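Local coordinates for protein alpha-pyrone synthesis polyketide synthase-like Pks18 (Mycobacterium tuberculosis, PDB 1TED) that probably catalyses the extension of medium- and long-chain aliphatic acyl-CoA starters with malonyl-CoA to make tri- and tetraketide alpha-pyrones, at residues R96-L108 and V265-L277. Sequence-based numbering, arbitrary orientation.
Sequences RREPATIRDRMHL and VLGVNHNGITCEL. With MYR (myristic acid), chain E.
Ile102, in the first turn of helix 102-108, lies over the tip of the hairpin formed by strands 265-269 and 272-277, its CD1 3.5 Å from CA of Gly272. With CG1 anti to the backbone N (chi1 -174°), the longer branch, CG1 and CD1, is placed against the strands and crosses Val268 at about a right angle, CG1 meeting Val268 CG1 at 4.0 Å. One turn on, the bent chain of Met106 brings CE to 4.1 Å from CD1 of Ile273. The hairpin closes through a type I turn from Asn269 to Gly272, and His270 O in that turn accepts a hydrogen bond from Ile102 N (2.8 Å). From the turn, the His270 ring presents its edge to Pro99 and Ala100 of the loop before the helix, CD2 lying 3.4 Å from Pro99 CA. Arg105 works differently. Its extended chain sets the guanidinium group so that NE reaches Thr101 OG1 in a nearly straight bond (2.9 Å, 167°), while Asn271 O sits over one face; NH1 is held by the carbonyls of Val207 and Ala209. Beyond the contact, Arg103 forms a salt bridge with Glu276 of the second subunit, so the same helix also meets the partner's hairpin. Ile273 also borders the ligand: its CG2 lies 3.8 Å from C14 of the bound myristic acid, and Cys275 CB touches the same acyl chain. The chemistry thus implies an apolar seam tied by one backbone bond, with the Arg105 guanidinium held by oxygens, joining the helix to a strand beside the acyl chain, consistent with a wall of the substrate tunnel.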
loop_
_atom_site.group_PDB
_atom_site.type_symbol
_atom_site.label_atom_id
_atom_site.label_comp_id
_atom_site.label_asym_id
_atom_site.label_seq_id
_atom_site.Cartn_x
_atom_site.Cartn_y
_atom_site.Cartn_z
ATOM N N ARG A 96 -18.088 -14.727 16.588
ATOM C CA ARG A 96 -17.980 -13.301 16.865
ATOM C C ARG A 96 -17.455 -12.985 18.249
ATOM O O ARG A 96 -16.837 -11.946 18.461
ATOM C CB ARG A 96 -19.349 -12.638 16.698
ATOM C CG ARG A 96 -19.457 -11.756 15.470
ATOM C CD ARG A 96 -19.068 -12.505 14.202
ATOM N NE ARG A 96 -18.825 -11.584 13.098
ATOM C CZ ARG A 96 -18.385 -11.951 11.903
ATOM N NH1 ARG A 96 -18.140 -13.226 11.647
ATOM N NH2 ARG A 96 -18.183 -11.039 10.965
ATOM N N ARG A 97 -17.702 -13.887 19.189
ATOM C CA ARG A 97 -17.280 -13.680 20.564
ATOM C C ARG A 97 -15.969 -14.342 20.963
ATOM O O ARG A 97 -15.517 -14.193 22.097
ATOM C CB ARG A 97 -18.393 -14.126 21.516
ATOM C CG ARG A 97 -19.607 -13.206 21.515
ATOM C CD ARG A 97 -20.525 -13.506 22.686
ATOM N NE ARG A 97 -21.466 -14.583 22.398
ATOM C CZ ARG A 97 -22.538 -14.449 21.623
ATOM N NH1 ARG A 97 -22.805 -13.277 21.055
ATOM N NH2 ARG A 97 -23.348 -15.483 21.419
ATOM N N GLU A 98 -15.348 -15.064 20.042
ATOM C CA GLU A 98 -14.094 -15.726 20.369
ATOM C C GLU A 98 -12.878 -14.864 20.095
ATOM O O GLU A 98 -12.886 -14.024 19.202
ATOM C CB GLU A 98 -13.955 -17.022 19.585
ATOM C CG GLU A 98 -15.055 -18.015 19.835
ATOM C CD GLU A 98 -14.654 -19.408 19.415
ATOM O OE1 GLU A 98 -14.244 -19.581 18.242
ATOM O OE2 GLU A 98 -14.745 -20.324 20.264
ATOM N N PRO A 99 -11.810 -15.061 20.874
ATOM C CA PRO A 99 -10.576 -14.296 20.699
ATOM C C PRO A 99 -9.656 -14.954 19.677
ATOM O O PRO A 99 -9.850 -16.111 19.300
ATOM C CB PRO A 99 -9.968 -14.321 22.095
ATOM C CG PRO A 99 -10.314 -15.702 22.551
ATOM C CD PRO A 99 -11.773 -15.825 22.137
ATOM N N ALA A 100 -8.666 -14.202 19.214
ATOM C CA ALA A 100 -7.686 -14.731 18.279
ATOM C C ALA A 100 -8.225 -15.214 16.933
ATOM O O ALA A 100 -7.672 -16.141 16.350
ATOM C CB ALA A 100 -6.910 -15.871 18.964
ATOM N N THR A 101 -9.276 -14.578 16.430
ATOM C CA THR A 101 -9.856 -14.979 15.151
ATOM C C THR A 101 -9.431 -14.109 13.957
ATOM O O THR A 101 -9.969 -14.255 12.854
ATOM C CB THR A 101 -11.395 -14.951 15.225
ATOM O OG1 THR A 101 -11.822 -13.666 15.707
ATOM C CG2 THR A 101 -11.911 -16.060 16.146
ATOM N N ILE A 102 -8.478 -13.209 14.174
ATOM C CA ILE A 102 -8.027 -12.320 13.109
ATOM C C ILE A 102 -7.630 -13.016 11.794
ATOM O O ILE A 102 -8.015 -12.562 10.707
ATOM C CB ILE A 102 -6.854 -11.437 13.586
ATOM C CG1 ILE A 102 -6.489 -10.417 12.503
ATOM C CG2 ILE A 102 -5.668 -12.295 13.931
ATOM C CD1 ILE A 102 -7.630 -9.483 12.127
ATOM N N ARG A 103 -6.872 -14.111 11.883
ATOM C CA ARG A 103 -6.441 -14.832 10.679
ATOM C C ARG A 103 -7.619 -15.403 9.886
ATOM O O ARG A 103 -7.628 -15.359 8.657
ATOM C CB ARG A 103 -5.472 -15.965 11.039
ATOM C CG ARG A 103 -4.804 -16.623 9.825
ATOM C CD ARG A 103 -3.881 -15.652 9.080
ATOM N NE ARG A 103 -3.377 -16.207 7.824
ATOM C CZ ARG A 103 -2.388 -17.096 7.720
ATOM N NH1 ARG A 103 -1.760 -17.555 8.800
ATOM N NH2 ARG A 103 -2.031 -17.538 6.526
ATOM N N ASP A 104 -8.615 -15.939 10.585
ATOM C CA ASP A 104 -9.779 -16.497 9.909
ATOM C C ASP A 104 -10.630 -15.419 9.270
ATOM O O ASP A 104 -11.271 -15.659 8.249
ATOM C CB ASP A 104 -10.634 -17.319 10.881
ATOM C CG ASP A 104 -10.000 -18.656 11.227
ATOM O OD1 ASP A 104 -9.088 -19.098 10.490
ATOM O OD2 ASP A 104 -10.421 -19.276 12.228
ATOM N N ARG A 105 -10.631 -14.232 9.869
ATOM C CA ARG A 105 -11.410 -13.110 9.355
ATOM C C ARG A 105 -10.801 -12.543 8.066
ATOM O O ARG A 105 -11.526 -12.035 7.204
ATOM C CB ARG A 105 -11.534 -12.024 10.432
ATOM C CG ARG A 105 -12.440 -12.398 11.622
ATOM C CD ARG A 105 -12.228 -11.417 12.776
ATOM N NE ARG A 105 -13.059 -11.666 13.952
ATOM C CZ ARG A 105 -14.270 -11.151 14.147
ATOM N NH1 ARG A 105 -14.818 -10.352 13.240
ATOM N NH2 ARG A 105 -14.921 -11.411 15.273
ATOM N N MET A 106 -9.478 -12.635 7.925
ATOM C CA MET A 106 -8.809 -12.163 6.717
ATOM C C MET A 106 -9.117 -13.174 5.599
ATOM O O MET A 106 -9.221 -12.811 4.421
ATOM C CB MET A 106 -7.301 -12.066 6.945
ATOM C CG MET A 106 -6.906 -11.244 8.164
ATOM S SD MET A 106 -7.302 -9.491 8.009
ATOM C CE MET A 106 -9.008 -9.433 8.712
ATOM N N HIS A 107 -9.236 -14.450 5.966
ATOM C CA HIS A 107 -9.598 -15.472 4.988
ATOM C C HIS A 107 -11.057 -15.181 4.647
ATOM O O HIS A 107 -11.471 -15.275 3.490
ATOM C CB HIS A 107 -9.459 -16.887 5.573
ATOM C CG HIS A 107 -8.076 -17.453 5.459
ATOM N ND1 HIS A 107 -7.458 -17.668 4.244
ATOM C CD2 HIS A 107 -7.179 -17.821 6.405
ATOM C CE1 HIS A 107 -6.240 -18.142 4.446
ATOM N NE2 HIS A 107 -6.046 -18.243 5.750
ATOM N N LEU A 108 -11.840 -14.810 5.651
ATOM C CA LEU A 108 -13.235 -14.485 5.386
ATOM C C LEU A 108 -13.278 -13.300 4.430
ATOM O O LEU A 108 -14.126 -13.239 3.536
ATOM C CB LEU A 108 -13.977 -14.131 6.675
ATOM C CG LEU A 108 -15.058 -15.118 7.131
ATOM C CD1 LEU A 108 -15.865 -14.478 8.259
ATOM C CD2 LEU A 108 -15.983 -15.483 5.969
ATOM N N VAL A 265 -7.674 6.551 13.955
ATOM C CA VAL A 265 -6.711 5.523 14.291
ATOM C C VAL A 265 -7.150 4.149 13.819
ATOM O O VAL A 265 -8.244 3.685 14.136
ATOM C CB VAL A 265 -6.463 5.494 15.809
ATOM C CG1 VAL A 265 -5.566 4.338 16.178
ATOM C CG2 VAL A 265 -5.823 6.785 16.239
ATOM N N LEU A 266 -6.282 3.499 13.051
ATOM C CA LEU A 266 -6.569 2.168 12.538
ATOM C C LEU A 266 -5.598 1.188 13.175
ATOM O O LEU A 266 -4.429 1.503 13.376
ATOM C CB LEU A 266 -6.424 2.132 11.012
ATOM C CG LEU A 266 -7.259 3.168 10.255
ATOM C CD1 LEU A 266 -7.084 2.964 8.744
ATOM C CD2 LEU A 266 -8.720 3.039 10.656
ATOM N N GLY A 267 -6.087 0.001 13.499
ATOM C CA GLY A 267 -5.227 -0.982 14.125
ATOM C C GLY A 267 -5.711 -2.391 13.887
ATOM O O GLY A 267 -6.821 -2.599 13.398
ATOM N N VAL A 268 -4.882 -3.364 14.237
ATOM C CA VAL A 268 -5.245 -4.756 14.057
ATOM C C VAL A 268 -5.383 -5.436 15.417
ATOM O O VAL A 268 -4.411 -5.526 16.163
ATOM C CB VAL A 268 -4.161 -5.504 13.221
ATOM C CG1 VAL A 268 -4.528 -6.975 13.091
ATOM C CG2 VAL A 268 -4.017 -4.864 11.836
ATOM N N ASN A 269 -6.587 -5.893 15.754
ATOM C CA ASN A 269 -6.790 -6.596 17.016
ATOM C C ASN A 269 -6.891 -8.095 16.756
ATOM O O ASN A 269 -7.166 -8.530 15.633
ATOM C CB ASN A 269 -8.067 -6.145 17.726
ATOM C CG ASN A 269 -7.969 -4.743 18.284
ATOM O OD1 ASN A 269 -6.909 -4.312 18.744
ATOM N ND2 ASN A 269 -9.091 -4.024 18.262
ATOM N N HIS A 270 -6.681 -8.873 17.814
ATOM C CA HIS A 270 -6.724 -10.330 17.739
ATOM C C HIS A 270 -8.034 -10.849 17.173
ATOM O O HIS A 270 -8.081 -11.948 16.625
ATOM C CB HIS A 270 -6.507 -10.944 19.123
ATOM C CG HIS A 270 -7.626 -10.687 20.084
ATOM N ND1 HIS A 270 -7.694 -9.552 20.865
ATOM C CD2 HIS A 270 -8.725 -11.419 20.385
ATOM C CE1 HIS A 270 -8.788 -9.597 21.607
ATOM N NE2 HIS A 270 -9.431 -10.719 21.334
ATOM N N ASN A 271 -9.095 -10.062 17.316
ATOM C CA ASN A 271 -10.401 -10.457 16.814
ATOM C C ASN A 271 -10.878 -9.620 15.637
ATOM O O ASN A 271 -12.060 -9.622 15.302
ATOM C CB ASN A 271 -11.442 -10.414 17.937
ATOM C CG ASN A 271 -11.496 -9.063 18.653
ATOM O OD1 ASN A 271 -10.683 -8.159 18.399
ATOM N ND2 ASN A 271 -12.462 -8.928 19.567
ATOM N N GLY A 272 -9.958 -8.907 15.003
ATOM C CA GLY A 272 -10.334 -8.104 13.860
ATOM C C GLY A 272 -9.712 -6.724 13.780
ATOM O O GLY A 272 -9.135 -6.213 14.744
ATOM N N ILE A 273 -9.823 -6.129 12.598
ATOM C CA ILE A 273 -9.310 -4.796 12.369
ATOM C C ILE A 273 -10.328 -3.836 12.970
ATOM O O ILE A 273 -11.523 -4.132 13.007
ATOM C CB ILE A 273 -9.160 -4.509 10.867
ATOM C CG1 ILE A 273 -8.071 -5.414 10.274
ATOM C CG2 ILE A 273 -8.828 -3.041 10.651
ATOM C CD1 ILE A 273 -8.028 -5.408 8.770
ATOM N N THR A 274 -9.852 -2.696 13.451
ATOM C CA THR A 274 -10.727 -1.721 14.060
ATOM C C THR A 274 -10.310 -0.302 13.692
ATOM O O THR A 274 -9.207 -0.075 13.195
ATOM C CB THR A 274 -10.705 -1.872 15.587
ATOM O OG1 THR A 274 -11.769 -1.101 16.155
ATOM C CG2 THR A 274 -9.371 -1.392 16.147
ATOM N N CYS A 275 -11.210 0.646 13.933
ATOM C CA CYS A 275 -10.958 2.056 13.669
ATOM C C CYS A 275 -11.404 2.838 14.901
ATOM O O CYS A 275 -12.545 2.711 15.343
ATOM C CB CYS A 275 -11.749 2.522 12.449
ATOM S SG CYS A 275 -11.777 4.326 12.202
ATOM N N GLU A 276 -10.502 3.629 15.468
ATOM C CA GLU A 276 -10.828 4.430 16.645
ATOM C C GLU A 276 -10.873 5.904 16.245
ATOM O O GLU A 276 -9.866 6.469 15.808
ATOM C CB GLU A 276 -9.788 4.209 17.754
ATOM C CG GLU A 276 -9.721 2.763 18.242
ATOM C CD GLU A 276 -8.422 2.449 18.961
ATOM O OE1 GLU A 276 -7.460 3.238 18.815
ATOM O OE2 GLU A 276 -8.354 1.410 19.656
ATOM N N LEU A 277 -12.057 6.502 16.387
ATOM C CA LEU A 277 -12.289 7.903 16.044
ATOM C C LEU A 277 -12.323 8.789 17.287
ATOM O O LEU A 277 -12.877 8.412 18.324
ATOM C CB LEU A 277 -13.606 8.033 15.282
ATOM C CG LEU A 277 -13.695 7.175 14.017
ATOM C CD1 LEU A 277 -15.099 7.223 13.456
ATOM C CD2 LEU A 277 -12.680 7.669 12.997
HETATM C C1 MYR E . -23.500 -4.595 12.301
HETATM O O1 MYR E . -24.554 -4.692 11.677
HETATM O O2 MYR E . -23.517 -4.136 13.445
HETATM C C2 MYR E . -22.180 -5.041 11.669
HETATM C C3 MYR E . -21.268 -3.842 11.403
HETATM C C4 MYR E . -19.959 -4.281 10.741
HETATM C C5 MYR E . -19.021 -3.094 10.512
HETATM C C6 MYR E . -18.541 -2.465 11.823
HETATM C C7 MYR E . -17.592 -3.376 12.607
HETATM C C8 MYR E . -16.251 -3.569 11.894
HETATM C C9 MYR E . -15.483 -2.252 11.766
HETATM C C10 MYR E . -14.219 -2.442 10.928
HETATM C C11 MYR E . -13.482 -1.113 10.744
HETATM C C12 MYR E . -12.245 -1.287 9.861
HETATM C C13 MYR E . -11.563 0.062 9.625
HETATM C C14 MYR E . -10.346 -0.087 8.711
#